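Peptidase S15/CocE/NonD (Thaumarchaeota archaeon SCGC AB-539-E09, PDB 4PF1) is a serine peptidase of the alpha/beta hydrolase fold that probably acts as an aminopeptidase, releasing residues from the N-terminal end of peptides. Local coordinates at residues Lys422-Glu427 with Val610-Glu615; Glu427-Pro432 with Lys605-Val610; Val470-Thr475 with Arg571-Val576; Gly486-Arg491 with Ile620-Ile625. One frame throughout, in Å; residues are numbered along the deposited sequence. Where two conformers were deposited one is given.

Interaction 1: residues Lys422-Glu427 with Val610-Glu615; sequences KQAFDE and VWRTAE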
loop_
_atom_site.group_PDB
_atom_site.type_symbol
_atom_site.label_atom_id
_atom_site.label_comp_id
_atom_site.label_asym_id
_atom_site.label_seq_id
_atom_site.Cartn_x
_atom_site.Cartn_y
_atom_site.Cartn_z
ATOM N N LYS A 422 -21.171 -20.694 46.821
ATOM C CA LYS A 422 -20.634 -21.981 46.326
ATOM C C LYS A 422 -19.265 -21.831 45.634
ATOM O O LYS A 422 -18.989 -20.795 45.022
ATOM C CB LYS A 422 -21.633 -22.671 45.372
ATOM C CG LYS A 422 -21.948 -21.870 44.108
ATOM C CD LYS A 422 -22.998 -22.534 43.245
ATOM C CE LYS A 422 -23.264 -21.725 41.999
ATOM N NZ LYS A 422 -24.360 -22.305 41.186
ATOM N N GLN A 423 -18.420 -22.877 45.737
ATOM C CA GLN A 423 -17.094 -22.915 45.128
ATOM C C GLN A 423 -17.197 -22.689 43.621
ATOM O O GLN A 423 -17.979 -23.357 42.941
ATOM C CB GLN A 423 -16.391 -24.249 45.431
ATOM C CG GLN A 423 -14.935 -24.287 44.973
ATOM C CD GLN A 423 -14.320 -25.645 45.162
ATOM O OE1 GLN A 423 -13.758 -25.958 46.217
ATOM N NE2 GLN A 423 -14.393 -26.477 44.132
ATOM N N ALA A 424 -16.439 -21.705 43.116
ATOM C CA ALA A 424 -16.427 -21.329 41.707
ATOM C C ALA A 424 -15.124 -20.627 41.349
ATOM O O ALA A 424 -14.654 -19.752 42.088
ATOM C CB ALA A 424 -17.616 -20.425 41.386
ATOM N N PHE A 425 -14.534 -21.034 40.224
ATOM C CA PHE A 425 -13.297 -20.479 39.688
ATOM C C PHE A 425 -13.132 -20.882 38.233
ATOM O O PHE A 425 -13.758 -21.844 37.781
ATOM C CB PHE A 425 -12.062 -20.944 40.512
ATOM C CG PHE A 425 -11.933 -22.440 40.710
ATOM C CD1 PHE A 425 -11.352 -23.243 39.731
ATOM C CD2 PHE A 425 -12.346 -23.041 41.894
ATOM C CE1 PHE A 425 -11.232 -24.625 39.916
ATOM C CE2 PHE A 425 -12.219 -24.421 42.081
ATOM C CZ PHE A 425 -11.661 -25.202 41.092
ATOM N N ASP A 426 -12.276 -20.167 37.511
ATOM C CA ASP A 426 -11.900 -20.509 36.143
ATOM C C ASP A 426 -10.446 -20.939 36.165
ATOM O O ASP A 426 -9.619 -20.267 36.785
ATOM C CB ASP A 426 -12.140 -19.335 35.189
ATOM C CG ASP A 426 -13.591 -18.915 35.134
ATOM O OD1 ASP A 426 -14.417 -19.698 34.606
ATOM O OD2 ASP A 426 -13.911 -17.831 35.659
ATOM N N GLU A 427 -10.143 -22.092 35.557
ATOM C CA GLU A 427 -8.812 -22.680 35.609
ATOM C C GLU A 427 -8.107 -22.700 34.253
ATOM O O GLU A 427 -8.748 -22.887 33.217
ATOM C CB GLU A 427 -8.917 -24.108 36.157
ATOM C CG GLU A 427 -7.603 -24.718 36.609
ATOM C CD GLU A 427 -7.745 -26.141 37.104
ATOM O OE1 GLU A 427 -7.805 -27.062 36.259
ATOM O OE2 GLU A 427 -7.800 -26.337 38.338
ATOM N N VAL A 610 -8.672 -18.298 38.717
ATOM C CA VAL A 610 -9.262 -17.001 39.033
ATOM C C VAL A 610 -10.616 -17.280 39.704
ATOM O O VAL A 610 -11.552 -17.758 39.053
ATOM C CB VAL A 610 -9.361 -16.066 37.799
ATOM C CG1 VAL A 610 -10.244 -14.856 38.090
ATOM C CG2 VAL A 610 -7.971 -15.619 37.346
ATOM N N TRP A 611 -10.682 -17.050 41.026
ATOM C CA TRP A 611 -11.852 -17.354 41.846
ATOM C C TRP A 611 -12.939 -16.281 41.747
ATOM O O TRP A 611 -12.638 -15.097 41.618
ATOM C CB TRP A 611 -11.431 -17.578 43.302
ATOM C CG TRP A 611 -10.722 -18.888 43.515
ATOM C CD1 TRP A 611 -9.480 -19.235 43.066
ATOM C CD2 TRP A 611 -11.229 -20.032 44.218
ATOM N NE1 TRP A 611 -9.184 -20.526 43.438
ATOM C CE2 TRP A 611 -10.243 -21.041 44.143
ATOM C CE3 TRP A 611 -12.421 -20.300 44.912
ATOM C CZ2 TRP A 611 -10.397 -22.285 44.767
ATOM C CZ3 TRP A 611 -12.581 -21.540 45.513
ATOM C CH2 TRP A 611 -11.582 -22.520 45.428
ATOM N N ARG A 612 -14.208 -16.713 41.807
ATOM C CA ARG A 612 -15.382 -15.841 41.683
ATOM C C ARG A 612 -16.508 -16.339 42.599
ATOM O O ARG A 612 -17.466 -16.970 42.143
ATOM C CB ARG A 612 -15.850 -15.764 40.212
ATOM C CG ARG A 612 -15.658 -17.066 39.429
ATOM C CD ARG A 612 -16.310 -17.005 38.074
ATOM N NE ARG A 612 -16.052 -18.221 37.302
ATOM C CZ ARG A 612 -16.833 -19.296 37.313
ATOM N NH1 ARG A 612 -17.934 -19.318 38.056
ATOM N NH2 ARG A 612 -16.524 -20.354 36.576
ATOM N N THR A 613 -16.347 -16.099 43.910
ATOM C CA THR A 613 -17.300 -16.520 44.947
ATOM C C THR A 613 -17.651 -15.326 45.838
ATOM O O THR A 613 -17.025 -14.279 45.712
ATOM C CB THR A 613 -16.707 -17.678 45.790
ATOM O OG1 THR A 613 -15.564 -17.205 46.502
ATOM C CG2 THR A 613 -16.328 -18.892 44.956
ATOM N N ALA A 614 -18.625 -15.490 46.758
ATOM C CA ALA A 614 -19.007 -14.436 47.711
ATOM C C ALA A 614 -17.792 -13.996 48.552
ATOM O O ALA A 614 -17.584 -12.797 48.751
ATOM C CB ALA A 614 -20.122 -14.934 48.622
ATOM N N GLU A 615 -16.968 -14.979 48.988
ATOM C CA GLU A 615 -15.750 -14.777 49.776
ATOM C C GLU A 615 -14.629 -14.157 48.926
ATOM O O GLU A 615 -13.930 -13.260 49.403
ATOM C CB GLU A 615 -15.285 -16.122 50.369
ATOM C CG GLU A 615 -14.099 -16.020 51.320
ATOM C CD GLU A 615 -13.654 -17.327 51.954
ATOM O OE1 GLU A 615 -13.827 -18.394 51.320
ATOM O OE2 GLU A 615 -13.097 -17.278 53.075
#

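Interaction 2: residues Glu427-Pro432 with Lys605-Val610; sequences EYVSDP and KATQRV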
loop_
_atom_site.group_PDB
_atom_site.type_symbol
_atom_site.label_atom_id
_atom_site.label_comp_id
_atom_site.label_asym_id
_atom_site.label_seq_id
_atom_site.Cartn_x
_atom_site.Cartn_y
_atom_site.Cartn_z
ATOM N N GLU A 427 -10.143 -22.092 35.557
ATOM C CA GLU A 427 -8.812 -22.680 35.609
ATOM C C GLU A 427 -8.107 -22.700 34.253
ATOM O O GLU A 427 -8.748 -22.887 33.217
ATOM C CB GLU A 427 -8.917 -24.108 36.157
ATOM C CG GLU A 427 -7.603 -24.718 36.609
ATOM C CD GLU A 427 -7.745 -26.141 37.104
ATOM O OE1 GLU A 427 -7.805 -27.062 36.259
ATOM O OE2 GLU A 427 -7.800 -26.337 38.338
ATOM N N TYR A 428 -6.770 -22.538 34.278
ATOM C CA TYR A 428 -5.889 -22.642 33.112
ATOM C C TYR A 428 -4.468 -22.966 33.558
ATOM O O TYR A 428 -4.106 -22.721 34.715
ATOM C CB TYR A 428 -5.921 -21.372 32.237
ATOM C CG TYR A 428 -5.203 -20.167 32.805
ATOM C CD1 TYR A 428 -5.814 -19.347 33.749
ATOM C CD2 TYR A 428 -3.947 -19.792 32.335
ATOM C CE1 TYR A 428 -5.201 -18.183 34.205
ATOM C CE2 TYR A 428 -3.304 -18.652 32.815
ATOM C CZ TYR A 428 -3.936 -17.849 33.752
ATOM O OH TYR A 428 -3.315 -16.720 34.228
ATOM N N VAL A 429 -3.664 -23.527 32.643
ATOM C CA VAL A 429 -2.276 -23.861 32.930
ATOM C C VAL A 429 -1.368 -22.877 32.191
ATOM O O VAL A 429 -1.474 -22.728 30.968
ATOM C CB VAL A 429 -1.934 -25.339 32.593
ATOM C CG1 VAL A 429 -0.459 -25.640 32.860
ATOM C CG2 VAL A 429 -2.827 -26.304 33.374
ATOM N N SER A 430 -0.491 -22.194 32.940
ATOM C CA SER A 430 0.475 -21.271 32.365
ATOM C C SER A 430 1.823 -21.972 32.230
ATOM O O SER A 430 2.397 -22.418 33.231
ATOM C CB SER A 430 0.595 -20.015 33.217
ATOM O OG SER A 430 1.703 -19.230 32.806
ATOM N N ASP A 431 2.310 -22.097 30.992
ATOM C CA ASP A 431 3.564 -22.781 30.706
ATOM C C ASP A 431 4.659 -21.769 30.321
ATOM O O ASP A 431 4.616 -21.202 29.224
ATOM C CB ASP A 431 3.355 -23.831 29.592
ATOM C CG ASP A 431 4.570 -24.685 29.258
ATOM O OD1 ASP A 431 5.559 -24.642 30.024
ATOM O OD2 ASP A 431 4.522 -25.410 28.247
ATOM N N PRO A 432 5.684 -21.574 31.191
ATOM C CA PRO A 432 6.764 -20.622 30.858
ATOM C C PRO A 432 7.587 -21.038 29.630
ATOM O O PRO A 432 8.246 -20.188 29.038
ATOM C CB PRO A 432 7.623 -20.601 32.130
ATOM C CG PRO A 432 6.726 -21.127 33.212
ATOM C CD PRO A 432 5.881 -22.153 32.533
ATOM N N LYS A 605 5.674 -25.240 34.838
ATOM C CA LYS A 605 4.238 -25.093 34.575
ATOM C C LYS A 605 3.488 -24.909 35.880
ATOM O O LYS A 605 3.871 -25.491 36.899
ATOM C CB LYS A 605 3.684 -26.333 33.849
ATOM C CG LYS A 605 4.139 -26.493 32.412
ATOM C CD LYS A 605 3.491 -27.714 31.782
ATOM C CE LYS A 605 4.146 -28.101 30.482
ATOM N NZ LYS A 605 3.428 -29.218 29.820
ATOM N N ALA A 606 2.422 -24.108 35.858
ATOM C CA ALA A 606 1.604 -23.878 37.043
ATOM C C ALA A 606 0.131 -23.842 36.682
ATOM O O ALA A 606 -0.234 -23.360 35.605
ATOM C CB ALA A 606 2.009 -22.581 37.724
ATOM N N THR A 607 -0.711 -24.370 37.579
ATOM C CA THR A 607 -2.163 -24.383 37.439
ATOM C C THR A 607 -2.698 -23.100 38.060
ATOM O O THR A 607 -2.498 -22.867 39.250
ATOM C CB THR A 607 -2.739 -25.659 38.078
ATOM O OG1 THR A 607 -2.148 -26.789 37.441
ATOM C CG2 THR A 607 -4.250 -25.741 37.962
ATOM N N GLN A 608 -3.322 -22.241 37.240
ATOM C CA GLN A 608 -3.829 -20.941 37.678
ATOM C C GLN A 608 -5.335 -20.956 37.798
ATOM O O GLN A 608 -6.017 -21.505 36.933
ATOM C CB GLN A 608 -3.393 -19.812 36.714
ATOM C CG GLN A 608 -1.994 -19.974 36.083
ATOM C CD GLN A 608 -0.870 -19.734 37.059
ATOM O OE1 GLN A 608 -0.656 -20.499 37.999
ATOM N NE2 GLN A 608 -0.080 -18.708 36.810
ATOM N N ARG A 609 -5.863 -20.327 38.860
ATOM C CA ARG A 609 -7.300 -20.274 39.111
ATOM C C ARG A 609 -7.744 -18.879 39.493
ATOM O O ARG A 609 -7.269 -18.343 40.492
ATOM C CB ARG A 609 -7.693 -21.257 40.229
ATOM C CG ARG A 609 -7.672 -22.718 39.834
ATOM C CD ARG A 609 -7.902 -23.589 41.051
ATOM N NE ARG A 609 -7.856 -25.012 40.725
ATOM C CZ ARG A 609 -7.997 -25.986 41.617
ATOM N NH1 ARG A 609 -8.197 -25.700 42.898
ATOM N NH2 ARG A 609 -7.942 -27.254 41.236
ATOM N N VAL A 610 -8.672 -18.298 38.717
ATOM C CA VAL A 610 -9.262 -17.001 39.033
ATOM C C VAL A 610 -10.616 -17.280 39.704
ATOM O O VAL A 610 -11.552 -17.758 39.053
ATOM C CB VAL A 610 -9.361 -16.066 37.799
ATOM C CG1 VAL A 610 -10.244 -14.856 38.090
ATOM C CG2 VAL A 610 -7.971 -15.619 37.346
#

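Interaction 3: residues Val470-Thr475 with Arg571-Val576; sequences VLVWAT and RIMVQV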
loop_
_atom_site.group_PDB
_atom_site.type_symbol
_atom_site.label_atom_id
_atom_site.label_comp_id
_atom_site.label_asym_id
_atom_site.label_seq_id
_atom_site.Cartn_x
_atom_site.Cartn_y
_atom_site.Cartn_z
ATOM N N VAL A 470 -5.240 -18.611 28.520
ATOM C CA VAL A 470 -5.811 -17.268 28.702
ATOM C C VAL A 470 -7.280 -17.416 29.142
ATOM O O VAL A 470 -7.993 -18.265 28.609
ATOM C CB VAL A 470 -5.688 -16.399 27.397
ATOM C CG1 VAL A 470 -6.356 -15.030 27.563
ATOM C CG2 VAL A 470 -4.233 -16.233 26.958
ATOM N N LEU A 471 -7.724 -16.604 30.120
ATOM C CA LEU A 471 -9.118 -16.612 30.566
ATOM C C LEU A 471 -9.853 -15.445 29.948
ATOM O O LEU A 471 -9.266 -14.375 29.776
ATOM C CB LEU A 471 -9.237 -16.567 32.092
ATOM C CG LEU A 471 -8.708 -17.772 32.876
ATOM C CD1 LEU A 471 -8.901 -17.566 34.352
ATOM C CD2 LEU A 471 -9.381 -19.085 32.437
ATOM N N VAL A 472 -11.115 -15.656 29.557
ATOM C CA VAL A 472 -11.911 -14.624 28.886
ATOM C C VAL A 472 -13.307 -14.512 29.523
ATOM O O VAL A 472 -13.939 -15.528 29.821
ATOM C CB VAL A 472 -12.021 -14.888 27.345
ATOM C CG1 VAL A 472 -12.628 -13.693 26.623
ATOM C CG2 VAL A 472 -10.663 -15.247 26.731
ATOM N N TRP A 473 -13.775 -13.267 29.722
ATOM C CA TRP A 473 -15.115 -12.931 30.215
ATOM C C TRP A 473 -15.640 -11.752 29.412
ATOM O O TRP A 473 -14.879 -10.830 29.117
ATOM C CB TRP A 473 -15.110 -12.590 31.716
ATOM C CG TRP A 473 -14.580 -13.675 32.604
ATOM C CD1 TRP A 473 -15.279 -14.718 33.138
ATOM C CD2 TRP A 473 -13.240 -13.794 33.094
ATOM N NE1 TRP A 473 -14.454 -15.482 33.933
ATOM C CE2 TRP A 473 -13.195 -14.937 33.923
ATOM C CE3 TRP A 473 -12.071 -13.026 32.936
ATOM C CZ2 TRP A 473 -12.024 -15.342 34.576
ATOM C CZ3 TRP A 473 -10.916 -13.428 33.583
ATOM C CH2 TRP A 473 -10.904 -14.561 34.408
ATOM N N ALA A 474 -16.924 -11.779 29.043
ATOM C CA ALA A 474 -17.520 -10.701 28.261
ATOM C C ALA A 474 -18.984 -10.507 28.601
ATOM O O ALA A 474 -19.688 -11.477 28.889
ATOM C CB ALA A 474 -17.371 -10.987 26.769
ATOM N N THR A 475 -19.447 -9.250 28.560
ATOM C CA THR A 475 -20.856 -8.910 28.772
ATOM C C THR A 475 -21.637 -9.272 27.509
ATOM O O THR A 475 -21.026 -9.561 26.480
ATOM C CB THR A 475 -21.013 -7.394 29.084
ATOM O OG1 THR A 475 -20.763 -6.640 27.894
ATOM C CG2 THR A 475 -20.108 -6.913 30.212
ATOM N N ARG A 571 -19.376 -4.955 23.397
ATOM C CA ARG A 571 -19.282 -5.734 24.635
ATOM C C ARG A 571 -18.094 -5.253 25.459
ATOM O O ARG A 571 -17.114 -4.755 24.895
ATOM C CB ARG A 571 -19.117 -7.240 24.342
ATOM C CG ARG A 571 -20.257 -7.913 23.585
ATOM C CD ARG A 571 -19.945 -9.392 23.425
ATOM N NE ARG A 571 -20.721 -10.033 22.363
ATOM C CZ ARG A 571 -21.418 -11.156 22.521
ATOM N NH1 ARG A 571 -21.470 -11.754 23.705
ATOM N NH2 ARG A 571 -22.079 -11.681 21.498
ATOM N N ILE A 572 -18.161 -5.430 26.786
ATOM C CA ILE A 572 -17.034 -5.123 27.675
ATOM C C ILE A 572 -16.358 -6.462 27.947
ATOM O O ILE A 572 -17.031 -7.415 28.344
ATOM C CB ILE A 572 -17.431 -4.374 28.982
ATOM C CG1 ILE A 572 -18.255 -3.100 28.677
ATOM C CG2 ILE A 572 -16.168 -4.041 29.803
ATOM C CD1 ILE A 572 -19.040 -2.537 29.844
ATOM N N MET A 573 -15.058 -6.567 27.654
ATOM C CA MET A 573 -14.332 -7.819 27.831
ATOM C C MET A 573 -13.191 -7.691 28.831
ATOM O O MET A 573 -12.538 -6.649 28.917
ATOM C CB MET A 573 -13.794 -8.321 26.479
ATOM C CG MET A 573 -12.977 -9.599 26.565
ATOM S SD MET A 573 -12.440 -10.177 24.947
ATOM C CE MET A 573 -13.912 -11.050 24.416
ATOM N N VAL A 574 -12.950 -8.775 29.572
ATOM C CA VAL A 574 -11.838 -8.907 30.498
ATOM C C VAL A 574 -11.042 -10.168 30.112
ATOM O O VAL A 574 -11.622 -11.251 29.982
ATOM C CB VAL A 574 -12.294 -8.921 31.986
ATOM C CG1 VAL A 574 -11.151 -9.328 32.919
ATOM C CG2 VAL A 574 -12.859 -7.566 32.394
ATOM N N GLN A 575 -9.731 -10.008 29.881
ATOM C CA GLN A 575 -8.829 -11.118 29.579
ATOM C C GLN A 575 -7.750 -11.203 30.655
ATOM O O GLN A 575 -7.207 -10.173 31.057
ATOM C CB GLN A 575 -8.206 -10.975 28.179
ATOM C CG GLN A 575 -9.133 -11.438 27.050
ATOM C CD GLN A 575 -8.490 -11.416 25.677
ATOM O OE1 GLN A 575 -7.271 -11.542 25.519
ATOM N NE2 GLN A 575 -9.310 -11.305 24.644
ATOM N N VAL A 576 -7.498 -12.419 31.180
ATOM C CA VAL A 576 -6.472 -12.653 32.208
ATOM C C VAL A 576 -5.481 -13.736 31.715
ATOM O O VAL A 576 -5.896 -14.800 31.253
ATOM C CB VAL A 576 -7.079 -12.989 33.605
ATOM C CG1 VAL A 576 -6.031 -13.587 34.552
ATOM C CG2 VAL A 576 -7.714 -11.752 34.233
#

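Interaction 4: residues Gly486-Arg491 with Ile620-Ile625; sequences GQPVAR and IEIHII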
loop_
_atom_site.group_PDB
_atom_site.type_symbol
_atom_site.label_atom_id
_atom_site.label_comp_id
_atom_site.label_asym_id
_atom_site.label_seq_id
_atom_site.Cartn_x
_atom_site.Cartn_y
_atom_site.Cartn_z
ATOM N N GLY A 486 -11.761 7.638 34.592
ATOM C CA GLY A 486 -10.842 7.432 35.702
ATOM C C GLY A 486 -9.972 6.205 35.566
ATOM O O GLY A 486 -9.706 5.736 34.455
ATOM N N GLN A 487 -9.504 5.691 36.702
ATOM C CA GLN A 487 -8.623 4.539 36.730
ATOM C C GLN A 487 -9.376 3.274 37.166
ATOM O O GLN A 487 -9.826 3.195 38.310
ATOM C CB GLN A 487 -7.410 4.808 37.651
ATOM C CG GLN A 487 -6.576 3.566 37.976
ATOM C CD GLN A 487 -5.198 3.915 38.457
ATOM O OE1 GLN A 487 -5.004 4.377 39.586
ATOM N NE2 GLN A 487 -4.203 3.669 37.619
ATOM N N PRO A 488 -9.487 2.255 36.276
ATOM C CA PRO A 488 -10.078 0.980 36.703
ATOM C C PRO A 488 -9.109 0.233 37.619
ATOM O O PRO A 488 -7.895 0.362 37.460
ATOM C CB PRO A 488 -10.297 0.221 35.387
ATOM C CG PRO A 488 -9.883 1.166 34.278
ATOM C CD PRO A 488 -8.987 2.173 34.891
ATOM N N VAL A 489 -9.632 -0.501 38.602
ATOM C CA VAL A 489 -8.792 -1.265 39.527
ATOM C C VAL A 489 -9.250 -2.723 39.519
ATOM O O VAL A 489 -10.430 -3.006 39.740
ATOM C CB VAL A 489 -8.768 -0.663 40.964
ATOM C CG1 VAL A 489 -7.991 -1.559 41.929
ATOM C CG2 VAL A 489 -8.182 0.751 40.961
ATOM N N ALA A 490 -8.323 -3.639 39.218
ATOM C CA ALA A 490 -8.626 -5.059 39.201
ATOM C C ALA A 490 -8.474 -5.641 40.596
ATOM O O ALA A 490 -7.384 -5.585 41.182
ATOM C CB ALA A 490 -7.717 -5.785 38.220
ATOM N N ARG A 491 -9.585 -6.137 41.160
ATOM C CA ARG A 491 -9.575 -6.811 42.451
ATOM C C ARG A 491 -9.565 -8.287 42.139
ATOM O O ARG A 491 -10.614 -8.875 41.877
ATOM C CB ARG A 491 -10.776 -6.390 43.314
ATOM C CG ARG A 491 -10.657 -6.833 44.769
ATOM C CD ARG A 491 -11.821 -6.350 45.608
ATOM N NE ARG A 491 -13.048 -7.101 45.335
ATOM C CZ ARG A 491 -14.123 -6.588 44.742
ATOM N NH1 ARG A 491 -14.141 -5.313 44.371
ATOM N NH2 ARG A 491 -15.190 -7.344 44.521
ATOM N N ILE A 620 -13.625 -5.979 38.257
ATOM C CA ILE A 620 -12.982 -4.739 37.841
ATOM C C ILE A 620 -13.756 -3.607 38.495
ATOM O O ILE A 620 -14.978 -3.522 38.334
ATOM C CB ILE A 620 -12.916 -4.581 36.292
ATOM C CG1 ILE A 620 -12.233 -5.794 35.599
ATOM C CG2 ILE A 620 -12.268 -3.239 35.888
ATOM C CD1 ILE A 620 -10.800 -6.120 36.034
ATOM N N GLU A 621 -13.067 -2.782 39.283
ATOM C CA GLU A 621 -13.681 -1.636 39.943
ATOM C C GLU A 621 -13.596 -0.457 38.992
ATOM O O GLU A 621 -12.508 0.080 38.775
ATOM C CB GLU A 621 -12.993 -1.340 41.286
ATOM C CG GLU A 621 -13.031 -2.501 42.272
ATOM C CD GLU A 621 -12.222 -2.316 43.544
ATOM O OE1 GLU A 621 -11.568 -1.259 43.697
ATOM O OE2 GLU A 621 -12.251 -3.233 44.396
ATOM N N ILE A 622 -14.720 -0.128 38.333
ATOM C CA ILE A 622 -14.780 0.947 37.338
ATOM C C ILE A 622 -15.721 2.068 37.779
ATOM O O ILE A 622 -16.694 1.829 38.499
ATOM C CB ILE A 622 -15.166 0.425 35.928
ATOM C CG1 ILE A 622 -16.086 -0.809 35.991
ATOM C CG2 ILE A 622 -13.930 0.152 35.087
ATOM C CD1 ILE A 622 -17.507 -0.512 35.763
ATOM N N HIS A 623 -15.433 3.289 37.317
ATOM C CA HIS A 623 -16.208 4.476 37.640
ATOM C C HIS A 623 -17.077 4.879 36.433
ATOM O O HIS A 623 -16.570 5.450 35.463
ATOM C CB HIS A 623 -15.254 5.604 38.073
ATOM C CG HIS A 623 -15.935 6.870 38.473
ATOM N ND1 HIS A 623 -16.584 6.986 39.689
ATOM C CD2 HIS A 623 -16.001 8.056 37.824
ATOM C CE1 HIS A 623 -17.044 8.224 39.730
ATOM N NE2 HIS A 623 -16.712 8.908 38.631
ATOM N N ILE A 624 -18.378 4.521 36.478
ATOM C CA ILE A 624 -19.341 4.820 35.410
ATOM C C ILE A 624 -19.950 6.202 35.651
ATOM O O ILE A 624 -20.364 6.511 36.767
ATOM C CB ILE A 624 -20.436 3.705 35.279
ATOM C CG1 ILE A 624 -19.805 2.358 34.864
ATOM C CG2 ILE A 624 -21.557 4.116 34.298
ATOM C CD1 ILE A 624 -20.780 1.147 34.830
ATOM N N ILE A 625 -19.987 7.033 34.604
ATOM C CA ILE A 625 -20.543 8.384 34.684
ATOM C C ILE A 625 -21.804 8.489 33.810
ATOM O O ILE A 625 -21.898 7.824 32.778
ATOM C CB ILE A 625 -19.478 9.469 34.332
ATOM C CG1 ILE A 625 -18.852 9.243 32.931
ATOM C CG2 ILE A 625 -18.398 9.540 35.427
ATOM C CD1 ILE A 625 -17.941 10.392 32.426
#

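Interaction 1: residues Lys422-Glu427 with Val610-Glu615
Phe425 and Asp426 face Trp611 and Val610 in antiparallel register, Asp426 N giving to Val610 O at 3.0 Å and Val610 N returning a bond to Asp426 O. The pairing joins strand 425-430 to the long strand 606-625 in the C-terminal non-catalytic domain, and Arg612 N extends the bonding by giving to Ala424 O. On the face of Asp426 and Val610, Arg612 grips the carboxylate side-on: NE reaches Asp426 OD2 at 2.7 Å and NH2 reaches OD1 at 3.0 Å. Both oxygens lie near the guanidinium plane but are met from above the carboxylate plane; the two planes are 40° apart. Asp426 OD2 also accepts from Trp473 NE1. An alanine in place of Arg612 would probably leave the Asp426 carboxylate without its cationic mate and open a gap beside Ala424 CB, which NH1 now touches. On the other face Phe425, its CG between the backbone N and the carbonyl carbon, lies beside Trp611 and points the same way, with ring planes oblique at 41°. Phe425 CD2 rests over one indole face, offset toward the rim, 3.6 Å from Trp611 CZ2, while Phe425 CB stands 3.8 Å from the centroid of the Trp611 five-membered ring, 7° off its normal.

Interaction 2: residues Glu427-Pro432 with Lys605-Val610
Two antiparallel beta strands, 427-430 and 606-610, are zipped together here by Tyr428 with Gln608 and by Ser430 with Ala606, the two hydrogen-bonded pairs. Each pair carries two backbone bonds, the shortest being Gln608 N to Tyr428 O at 2.7 Å. The N-to-C directions of the short strand segments differ by 145°. Glu427 with Arg609 and Val429 with Thr607 are the non-hydrogen-bonded pairs. On that face the Glu427 side chain, with CG anti to the backbone N (chi1 -165°), runs beside that of Arg609 and points the same way. A single oxygen, Glu427 OE2, takes both donors: Arg609 NE at 2.7 Å on its anti lone pair and Arg609 NH2 at 3.0 Å nearly in line with the C-O bond. Carboxylate and guanidinium are almost coplanar, 9° apart, and Thr607 CG2 lies 3.6 Å from Glu427 CD. The pairing belongs to the antiparallel sheet of the C-terminal domain, and its other face, that of Tyr428 and Gln608, turns toward the strands 471-474 and 502-510. There Gln608 CB makes a CH-pi contact over the Tyr428 ring, 3.5 Å from CE1, while the phenol oxygen bonds to Ser578 OG. Beyond the strand, Lys605 lays its aliphatic chain across Asp431, CG meeting OD1 at 3.3 Å; that oxygen accepts from Ala433 N, and Lys605 NZ stays beyond salt-bridge distance of Asp431 OD2.

Interaction 3: residues Val470-Thr475 with Arg571-Val576
Trp473 and Val574 form a hydrogen-bonded antiparallel pair, as do Leu471 and Val576, so strand 471-474 lies along strand 571-577 with their short axes 4.7 Å apart at closest approach. The tightly packed part is the face of Leu471, Trp473, Val574 and Val576. Trp473 CG lies anti to the carbonyl carbon (chi1 -58°), and the benzo edge of the indole borders two valines: Val576 CG2 meets CZ3 at 3.7 Å near the ring plane, and Val574 CG1 meets CE3 at 3.8 Å. The indole nitrogen is held by Asp426 OD2. At the end of the pairing the threonine hydroxyl replaces a backbone acceptor: Ile572 N gives to Thr475 OG1 at 3.1 Å and 175°, while Thr475 N gives to Ile572 O at 3.0 Å. The opposite face is looser, with Val472 and Ala474 partly exposed. There the Met573 methyl CE reaches Val472 CG1 at 3.7 Å but Ala474 CB only at 4.2 Å. Lys434 of a second subunit packs on Val472 and bonds to Val470 O. Strand 471-474 is an outer strand of a four-stranded antiparallel sheet, strand 571-577 is bonded on its far side to 502-510, and the Trp473 face lies against strand 606-625, through Val610 and Ile620, and against Leu414.

Interaction 4: residues Gly486-Arg491 with Ile620-Ile625
Pro488 CB touches two isoleucine methyls, 3.6 Å from Ile622 CG2 and 4.0 Å from Ile620 CG2, and this group is the apolar centre of the contact. Next to it Ile620 CD1 meets Ala490 CB at 3.8 Å, on the face where Ala490 and Ile620 form a non-hydrogen-bonded antiparallel pair. Outward from this core the backbones join at Val489 and Glu621, with Glu621 N giving to Val489 O at 2.7 Å and Val489 N giving to Glu621 O. The polar edge follows on the other face. Arg491, bent at its third torsion (74°, which places NE), crosses the Glu621 side chain at about a right angle and gives from NH1 to OE2 at 2.8 Å. Glu621 OE2 uses its anti lone pair and lies in the guanidinium plane, although the two planes are 38° apart. Arg491 NH1 is shared with Asp405 OD2, and Glu621 OE1 accepts from Tyr403 OH. An alanine at Glu621 would probably leave Arg491 with one carboxylate partner fewer and the Tyr403 hydroxyl without its acceptor. Strand 606-625 here lies between 489-496 and 401-408, while Pro488, Ala490 and Ile620 pack on strand 502-510 of the neighbouring sheet.

Reading from the N terminus, residues 422-427 open the outermost of three nested loops, which interaction 1 closes at 610-615. Interaction 2 starts at the shared Glu427 and closes at 605-610, nested inside that loop, and both zip strand 425-430 onto strand 606-625. Interaction 3, 470-475 with 571-576, is nested inside both and belongs to the four-stranded sheet, whose Leu471 and Trp473 pack on Val610. Interaction 4 opens at 486-491 and closes at 620-625, so it crosses the other three; it reaches interaction 3 where Ile620 touches Val574. Strand 606-625 thus collects chain from widely separated parts of the domain and ties its two antiparallel sheets face to face.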